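Local coordinates for Lys-gingipain W83 (PDB 6I9A), which cleaves proteins with a strong preference for bonds after lysine, as a secreted, calcium-binding cysteine protease, and may act as a virulence factor in periodontal disease, at residues 133-138 / 239-244; 263-266 / 272-275; 388-393 / 426-431. All blocks are in the same frame, centred on the assembly; numbering follows the deposited sequence.

Contact 1. Residues 133-138 / 239-244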
loop_
_atom_site.group_PDB
_atom_site.type_symbol
_atom_site.label_atom_id
_atom_site.label_comp_id
_atom_site.label_asym_id
_atom_site.label_seq_id
_atom_site.Cartn_x
_atom_site.Cartn_y
_atom_site.Cartn_z
ATOM N N ILE A 133 7.990 -0.616 10.888
ATOM C CA ILE A 133 8.891 0.318 10.193
ATOM C C ILE A 133 10.148 -0.363 9.708
ATOM O O ILE A 133 10.623 -0.088 8.602
ATOM C CB ILE A 133 9.220 1.481 11.164
ATOM C CG1 ILE A 133 7.964 2.305 11.389
ATOM C CG2 ILE A 133 10.403 2.341 10.632
ATOM C CD1 ILE A 133 8.092 3.303 12.545
ATOM N N ASP A 134 10.738 -1.260 10.538
ATOM C CA ASP A 134 12.003 -1.892 10.100
ATOM C C ASP A 134 11.808 -2.711 8.829
ATOM O O ASP A 134 12.686 -2.792 7.952
ATOM C CB ASP A 134 12.539 -2.765 11.214
ATOM C CG ASP A 134 13.088 -1.971 12.385
ATOM O OD1 ASP A 134 13.377 -0.750 12.225
ATOM O OD2 ASP A 134 13.267 -2.569 13.464
ATOM N N LYS A 135 10.637 -3.355 8.690
ATOM C CA LYS A 135 10.363 -4.126 7.463
ATOM C C LYS A 135 10.188 -3.210 6.273
ATOM O O LYS A 135 10.679 -3.457 5.176
ATOM C CB LYS A 135 9.129 -5.010 7.656
ATOM C CG LYS A 135 9.421 -6.143 8.688
ATOM C CD LYS A 135 8.233 -7.105 8.863
ATOM C CE LYS A 135 7.165 -6.507 9.721
ATOM N NZ LYS A 135 6.028 -7.478 9.923
ATOM N N VAL A 136 9.437 -2.107 6.473
ATOM C CA VAL A 136 9.253 -1.116 5.391
ATOM C C VAL A 136 10.585 -0.554 4.926
ATOM O O VAL A 136 10.835 -0.467 3.739
ATOM C CB VAL A 136 8.324 0.020 5.862
ATOM C CG1 VAL A 136 8.316 1.153 4.853
ATOM C CG2 VAL A 136 6.927 -0.529 6.121
ATOM N N LEU A 137 11.463 -0.187 5.873
ATOM C CA LEU A 137 12.751 0.425 5.534
ATOM C C LEU A 137 13.614 -0.557 4.743
ATOM O O LEU A 137 14.237 -0.178 3.747
ATOM C CB LEU A 137 13.493 0.857 6.821
ATOM C CG LEU A 137 12.886 2.046 7.572
ATOM C CD1 LEU A 137 13.612 2.304 8.877
ATOM C CD2 LEU A 137 12.975 3.302 6.703
ATOM N N MET A 138 13.667 -1.822 5.187
ATOM C CA MET A 138 14.487 -2.783 4.451
ATOM C C MET A 138 13.952 -2.979 3.044
ATOM O O MET A 138 14.694 -3.033 2.059
ATOM C CB MET A 138 14.522 -4.123 5.183
ATOM C CG MET A 138 15.222 -5.170 4.338
ATOM S SD MET A 138 15.799 -6.626 5.224
ATOM C CE MET A 138 17.250 -5.890 6.063
ATOM N N ASP A 239 14.191 -10.833 6.760
ATOM C CA ASP A 239 14.690 -10.078 5.628
ATOM C C ASP A 239 13.960 -10.377 4.324
ATOM O O ASP A 239 14.425 -9.966 3.270
ATOM C CB ASP A 239 16.204 -10.301 5.444
ATOM C CG ASP A 239 17.103 -9.849 6.581
ATOM O OD1 ASP A 239 16.678 -9.027 7.396
ATOM O OD2 ASP A 239 18.226 -10.366 6.679
ATOM N N LYS A 240 12.776 -11.013 4.384
ATOM C CA LYS A 240 12.048 -11.383 3.163
ATOM C C LYS A 240 10.580 -11.002 3.303
ATOM O O LYS A 240 9.677 -11.860 3.361
ATOM C CB LYS A 240 12.228 -12.890 2.913
ATOM C CG LYS A 240 13.700 -13.235 2.533
ATOM C CD LYS A 240 13.874 -14.738 2.328
ATOM C CE LYS A 240 13.708 -15.538 3.593
ATOM N NZ LYS A 240 14.265 -16.951 3.504
ATOM N N TYR A 241 10.332 -9.681 3.378
ATOM C CA TYR A 241 9.012 -9.191 3.725
ATOM C C TYR A 241 8.137 -9.021 2.510
ATOM O O TYR A 241 8.536 -8.559 1.453
ATOM C CB TYR A 241 9.128 -7.869 4.527
ATOM C CG TYR A 241 10.125 -8.051 5.653
ATOM C CD1 TYR A 241 9.987 -9.093 6.569
ATOM C CD2 TYR A 241 11.268 -7.263 5.721
ATOM C CE1 TYR A 241 10.971 -9.347 7.525
ATOM C CE2 TYR A 241 12.256 -7.491 6.703
ATOM C CZ TYR A 241 12.094 -8.538 7.597
ATOM O OH TYR A 241 13.038 -8.845 8.555
ATOM N N PHE A 242 6.841 -9.353 2.696
ATOM C CA PHE A 242 5.890 -9.369 1.582
ATOM C C PHE A 242 4.719 -8.397 1.773
ATOM O O PHE A 242 4.421 -7.939 2.896
ATOM C CB PHE A 242 5.377 -10.823 1.344
ATOM C CG PHE A 242 4.902 -11.558 2.589
ATOM C CD1 PHE A 242 3.644 -11.311 3.149
ATOM C CD2 PHE A 242 5.693 -12.553 3.155
ATOM C CE1 PHE A 242 3.245 -11.990 4.296
ATOM C CE2 PHE A 242 5.281 -13.239 4.275
ATOM C CZ PHE A 242 4.065 -12.986 4.825
ATOM N N LEU A 243 4.015 -8.179 0.657
ATOM C CA LEU A 243 2.650 -7.644 0.690
ATOM C C LEU A 243 1.720 -8.863 0.697
ATOM O O LEU A 243 1.920 -9.788 -0.106
ATOM C CB LEU A 243 2.418 -6.844 -0.597
ATOM C CG LEU A 243 0.942 -6.481 -0.879
ATOM C CD1 LEU A 243 0.327 -5.597 0.213
ATOM C CD2 LEU A 243 0.825 -5.769 -2.213
ATOM N N ALA A 244 0.741 -8.886 1.603
ATOM C CA ALA A 244 -0.268 -9.961 1.581
ATOM C C ALA A 244 -1.625 -9.330 1.361
ATOM O O ALA A 244 -1.923 -8.234 1.890
ATOM C CB ALA A 244 -0.227 -10.757 2.866
#
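Lys135 lays its aliphatic chain across the ring of Tyr241, the two side chains crossing at about a right angle. This is a CH-pi contact: Lys135 CG stands 3.4 Å from the centroid of the Tyr241 ring, only 2° off its normal, while CB leans toward CD2 and CD toward CD1 over the same face, Lys135 CD coming within 3.5 Å of Tyr241 CD1. Beyond the ring the chain bends at chi3, and its ammonium ends among four backbone oxygens, of Thr266, Val268, Lys271 and Ala273, which share its three N-H groups. The contact sets helix 126-141 of the caspase-like catalytic domain against the turn that leads into strand 242-247 of the six-stranded sheet. Sulfur makes the second set of contacts. With CG of Met138 anti to its backbone N (chi1 173°), SD arrives obliquely beside the same ring, 3.9 Å from Tyr241 CE2, a Met-aromatic pair, and also lies 3.4 Å from Asp239 OD1. The polar bond here stays within the turn: Asp239 N donates to Tyr241 OH at 2.9 Å, nearly straight at 162°, and helps hold the phenol end. Asp239 C sits above the ring face opposite Lys135, toward the rim.

Contact 2. Residues 263-266 / 272-275. With CA (calcium ion), chain H.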
loop_
_atom_site.group_PDB
_atom_site.type_symbol
_atom_site.label_atom_id
_atom_site.label_comp_id
_atom_site.label_asym_id
_atom_site.label_seq_id
_atom_site.Cartn_x
_atom_site.Cartn_y
_atom_site.Cartn_z
ATOM N N GLU A 263 -3.420 -7.096 11.497
ATOM C CA GLU A 263 -2.578 -6.428 12.477
ATOM C C GLU A 263 -1.405 -7.342 12.828
ATOM O O GLU A 263 -0.265 -6.908 12.917
ATOM C CB GLU A 263 -3.396 -6.077 13.729
ATOM C CG GLU A 263 -4.292 -4.866 13.483
ATOM C CD GLU A 263 -5.219 -4.567 14.649
ATOM O OE1 GLU A 263 -5.921 -5.480 15.137
ATOM O OE2 GLU A 263 -5.310 -3.374 15.013
ATOM N N VAL A 264 -1.685 -8.639 13.088
ATOM C CA VAL A 264 -0.566 -9.523 13.476
ATOM C C VAL A 264 0.445 -9.644 12.349
ATOM O O VAL A 264 1.660 -9.611 12.614
ATOM C CB VAL A 264 -1.122 -10.903 13.905
ATOM C CG1 VAL A 264 0.009 -11.901 14.174
ATOM C CG2 VAL A 264 -1.973 -10.754 15.168
ATOM N N ILE A 265 -0.004 -9.805 11.106
ATOM C CA ILE A 265 0.941 -10.090 10.029
ATOM C C ILE A 265 1.879 -8.895 9.789
ATOM O O ILE A 265 3.000 -9.104 9.309
ATOM C CB ILE A 265 0.197 -10.539 8.746
ATOM C CG1 ILE A 265 1.096 -11.425 7.881
ATOM C CG2 ILE A 265 -0.394 -9.327 7.957
ATOM C CD1 ILE A 265 0.282 -12.109 6.731
ATOM N N THR A 266 1.429 -7.663 10.135
ATOM C CA THR A 266 2.288 -6.504 9.996
ATOM C C THR A 266 3.072 -6.248 11.278
ATOM O O THR A 266 4.220 -5.806 11.188
ATOM C CB THR A 266 1.482 -5.300 9.553
ATOM O OG1 THR A 266 0.332 -5.088 10.410
ATOM C CG2 THR A 266 1.057 -5.415 8.128
ATOM N N GLY A 272 6.803 -12.011 8.503
ATOM C CA GLY A 272 5.508 -11.509 8.033
ATOM C C GLY A 272 5.638 -10.440 6.953
ATOM O O GLY A 272 6.519 -10.477 6.074
ATOM N N ALA A 273 4.665 -9.504 6.988
ATOM C CA ALA A 273 4.437 -8.538 5.912
ATOM C C ALA A 273 4.861 -7.126 6.255
ATOM O O ALA A 273 4.854 -6.749 7.429
ATOM C CB ALA A 273 2.899 -8.524 5.642
ATOM N N TYR A 274 5.104 -6.312 5.210
ATOM C CA TYR A 274 5.239 -4.864 5.428
ATOM C C TYR A 274 3.900 -4.136 5.229
ATOM O O TYR A 274 3.744 -3.004 5.691
ATOM C CB TYR A 274 6.313 -4.266 4.507
ATOM C CG TYR A 274 6.012 -4.388 3.035
ATOM C CD1 TYR A 274 5.105 -3.526 2.418
ATOM C CD2 TYR A 274 6.597 -5.387 2.256
ATOM C CE1 TYR A 274 4.836 -3.622 1.052
ATOM C CE2 TYR A 274 6.325 -5.494 0.884
ATOM C CZ TYR A 274 5.407 -4.638 0.303
ATOM O OH TYR A 274 5.114 -4.688 -1.029
ATOM N N ALA A 275 2.909 -4.794 4.607
ATOM C CA ALA A 275 1.574 -4.216 4.415
ATOM C C ALA A 275 0.636 -5.374 4.158
ATOM O O ALA A 275 1.010 -6.434 3.640
ATOM C CB ALA A 275 1.551 -3.246 3.253
HETATM CA CA CA H . -6.831 -3.774 16.913
HETATM O O HOH W 1 -8.286 -2.850 18.628
HETATM O O HOH W 2 -8.302 -5.733 16.954
HETATM O O HOH W 3 -5.916 -5.195 18.567
#
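Gly272 passes directly in front of the last turn of helix 261-267, its CA 3.7 Å from Ile265 O. The setting is a beta-alpha-beta unit, strand 242-247, helix 261-267, strand 273-279, and here a short loop brings the chain from the helix back into the six-stranded sheet. Gly272 has a positive phi, and because it carries no CB on the side facing the helix its backbone can come this close to that carbonyl; its N is held by Asn237 OD1. Ala273 makes the bond that ties the return strand to the helix: Ala273 N donates to Ile265 O at 2.9 Å in a nearly straight bond (N-H...O 171°), though the donor is tilted 31° from the carbonyl plane. Its CB points at the helix and meets Ile265 CG1 at 4.1 Å, with CG2 of that isoleucine also touching it and Phe242 of the neighbouring strand packed on both residues. At Tyr274 the chain turns a corner; its side chain points away from helix 261-267 and its ring meets that of Tyr139, their planes about 30° apart. Ala275 then offers backbone rather than side chain, its CA 3.9 Å from Thr266 CG2. That methyl lies anti to its own carbonyl carbon, which leaves Thr266 OG1 to bond back to Gly262 O. A turn earlier, Glu263 faces the calcium ion, whose shell also includes Asp85, Phe254 O and three waters. Its carboxylate binds with both oxygens, OE1 at 2.6 Å and OE2 at 2.5 Å from the calcium, while Cys260 N bonds to OE1 and Ser122 OG to OE2.

Contact 3. Residues 388-393 / 426-431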
loop_
_atom_site.group_PDB
_atom_site.type_symbol
_atom_site.label_atom_id
_atom_site.label_comp_id
_atom_site.label_asym_id
_atom_site.label_seq_id
_atom_site.Cartn_x
_atom_site.Cartn_y
_atom_site.Cartn_z
ATOM N N ALA A 388 17.090 28.340 -6.766
ATOM C CA ALA A 388 15.687 27.961 -6.749
ATOM C C ALA A 388 15.485 26.537 -7.258
ATOM O O ALA A 388 14.452 25.927 -6.929
ATOM C CB ALA A 388 14.867 28.930 -7.608
ATOM N N SER A 389 16.413 26.029 -8.054
ATOM C CA SER A 389 16.286 24.655 -8.560
ATOM C C SER A 389 17.615 24.140 -8.959
ATOM O O SER A 389 18.565 24.930 -9.155
ATOM C CB SER A 389 15.311 24.606 -9.735
ATOM O OG SER A 389 15.799 25.321 -10.861
ATOM N N TYR A 390 17.711 22.807 -9.136
ATOM C CA TYR A 390 18.866 22.129 -9.682
ATOM C C TYR A 390 18.416 21.113 -10.690
ATOM O O TYR A 390 17.382 20.481 -10.497
ATOM C CB TYR A 390 19.701 21.378 -8.635
ATOM C CG TYR A 390 20.159 22.220 -7.468
ATOM C CD1 TYR A 390 21.273 23.053 -7.573
ATOM C CD2 TYR A 390 19.493 22.173 -6.250
ATOM C CE1 TYR A 390 21.695 23.830 -6.498
ATOM C CE2 TYR A 390 19.918 22.922 -5.158
ATOM C CZ TYR A 390 21.022 23.752 -5.284
ATOM O OH TYR A 390 21.388 24.521 -4.200
ATOM N N SER A 391 19.203 20.858 -11.722
ATOM C CA SER A 391 18.932 19.755 -12.656
ATOM C C SER A 391 19.701 18.543 -12.185
ATOM O O SER A 391 20.883 18.608 -11.853
ATOM C CB SER A 391 19.345 20.157 -14.072
ATOM O OG SER A 391 20.709 20.554 -14.145
ATOM N N ILE A 392 18.999 17.385 -12.172
ATOM C CA ILE A 392 19.555 16.099 -11.820
ATOM C C ILE A 392 19.051 15.148 -12.897
ATOM O O ILE A 392 17.868 15.201 -13.204
ATOM C CB ILE A 392 19.228 15.670 -10.357
ATOM C CG1 ILE A 392 19.948 16.648 -9.374
ATOM C CG2 ILE A 392 19.643 14.246 -10.153
ATOM C CD1 ILE A 392 19.830 16.393 -7.876
ATOM N N GLN A 393 19.924 14.323 -13.478
ATOM C CA GLN A 393 19.428 13.447 -14.518
ATOM C C GLN A 393 19.177 12.053 -13.949
ATOM O O GLN A 393 19.930 11.553 -13.125
ATOM C CB GLN A 393 20.351 13.449 -15.730
ATOM C CG GLN A 393 20.489 14.855 -16.351
ATOM C CD GLN A 393 21.408 15.765 -15.560
ATOM O OE1 GLN A 393 22.383 15.315 -14.941
ATOM N NE2 GLN A 393 21.128 17.067 -15.586
ATOM N N LYS A 426 12.937 24.731 0.039
ATOM C CA LYS A 426 13.879 25.248 1.024
ATOM C C LYS A 426 15.199 25.339 0.302
ATOM O O LYS A 426 15.735 24.328 -0.142
ATOM C CB LYS A 426 13.964 24.338 2.259
ATOM C CG LYS A 426 14.938 24.885 3.315
ATOM C CD LYS A 426 14.997 23.921 4.542
ATOM C CE LYS A 426 16.063 24.328 5.545
ATOM N NZ LYS A 426 15.837 25.684 6.080
ATOM N N GLN A 427 15.746 26.564 0.158
ATOM C CA GLN A 427 17.009 26.668 -0.552
ATOM C C GLN A 427 18.169 26.250 0.340
ATOM O O GLN A 427 18.062 26.228 1.567
ATOM C CB GLN A 427 17.227 28.088 -1.128
ATOM C CG GLN A 427 16.176 28.453 -2.177
ATOM C CD GLN A 427 16.513 29.732 -2.883
ATOM O OE1 GLN A 427 17.566 30.361 -2.635
ATOM N NE2 GLN A 427 15.654 30.101 -3.797
ATOM N N ILE A 428 19.285 25.838 -0.314
ATOM C CA ILE A 428 20.501 25.476 0.415
ATOM C C ILE A 428 21.267 26.756 0.734
ATOM O O ILE A 428 21.680 27.487 -0.169
ATOM C CB ILE A 428 21.342 24.493 -0.422
ATOM C CG1 ILE A 428 20.560 23.166 -0.569
ATOM C CG2 ILE A 428 22.726 24.247 0.194
ATOM C CD1 ILE A 428 21.264 22.095 -1.434
ATOM N N THR A 429 21.403 27.032 2.012
ATOM C CA THR A 429 22.094 28.271 2.451
ATOM C C THR A 429 23.241 27.976 3.382
ATOM O O THR A 429 23.879 28.929 3.888
ATOM C CB THR A 429 21.116 29.175 3.195
ATOM O OG1 THR A 429 20.778 28.515 4.415
ATOM C CG2 THR A 429 19.884 29.490 2.388
ATOM N N GLU A 430 23.465 26.683 3.706
ATOM C CA GLU A 430 24.474 26.268 4.676
ATOM C C GLU A 430 25.306 25.126 4.128
ATOM O O GLU A 430 24.791 24.270 3.365
ATOM C CB GLU A 430 23.798 25.780 5.976
ATOM C CG GLU A 430 22.817 26.716 6.665
ATOM C CD GLU A 430 23.392 28.059 7.068
ATOM O OE1 GLU A 430 24.544 28.094 7.561
ATOM O OE2 GLU A 430 22.691 29.080 6.886
ATOM N N ASN A 431 26.567 25.048 4.564
ATOM C CA ASN A 431 27.423 23.939 4.169
ATOM C C ASN A 431 26.967 22.646 4.850
ATOM O O ASN A 431 26.309 22.677 5.876
ATOM C CB ASN A 431 28.885 24.254 4.532
ATOM C CG ASN A 431 29.449 25.421 3.770
ATOM O OD1 ASN A 431 28.959 25.811 2.696
ATOM N ND2 ASN A 431 30.519 26.002 4.312
HETATM O O HOH W 4 19.356 26.102 -3.127
#
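Tyr390 and Ile428 form the close half of this contact, and Ala388 with Gln427 the slack half. On the inner side, the phenol end of Tyr390 reaches Ile428, whose CB is directed at the strand. Ile428 CD1 approaches the ring obliquely, 3.7 Å from Tyr390 OH and 4.0 Å from Tyr390 CE2, while Ile428 CB lies 3.8 Å from Tyr390 OH. Leu383 touches both side chains; Ile402 lies against the tyrosine, and Tyr409 and Tyr434 against the isoleucine. The hydroxyl is buried but well provided for: it is hydrogen-bonded to Pro384 O, and water 4 donates to Tyr390 OH at 2.8 Å. The same water accepts from Ile428 N, also at 2.8 Å, so one molecule links the end of the side chain to the backbone of the opposite segment. No direct hydrogen bond crosses between the two.

Toward solvent the packing thins. Gln427 extends its chain beyond CG and brings the amide nitrogen to the backbone of Ala388, with Gln427 NE2 3.6 Å from Ala388 CA and 4.1 Å from its CB. This is van der Waals contact just before strand 389-394 begins, where Ala388 directs its CB away from the loop and is secured by backbone bonding to Met424.

Strand 389-394 pairs with 419-424, and residues 426-431 carry the chain on from 419-424 to strand 432-439, which lies beside 399-404. The meeting of Tyr390 with Ile428 of this connecting loop is consistent with the closing of one end of the apolar interior of the C-terminal immunoglobulin-like domain.

In the fold
Contacts 1 and 2 adjoin in the catalytic domain, their centres about 8 Å apart, and Lys135 joins them: Lys135 NZ lies 2.8 Å from Thr266 O and 2.9 Å from Ala273 O. Strands 242-247 and 273-279 are neighbours in one sheet, and Phe242 O packs 3.2 Å from Ala273 CB. Both contacts lie in the framework of the catalytic domain: strand 242-247 ends two residues before the nucleophile Cys249, while contact 2 supplies a calcium ligand. Contact 3 stands apart in the C-terminal immunoglobulin-like domain, its centre about 32 Å from that of contact 1 and about 38 Å from that of contact 2, away from the annotated sites.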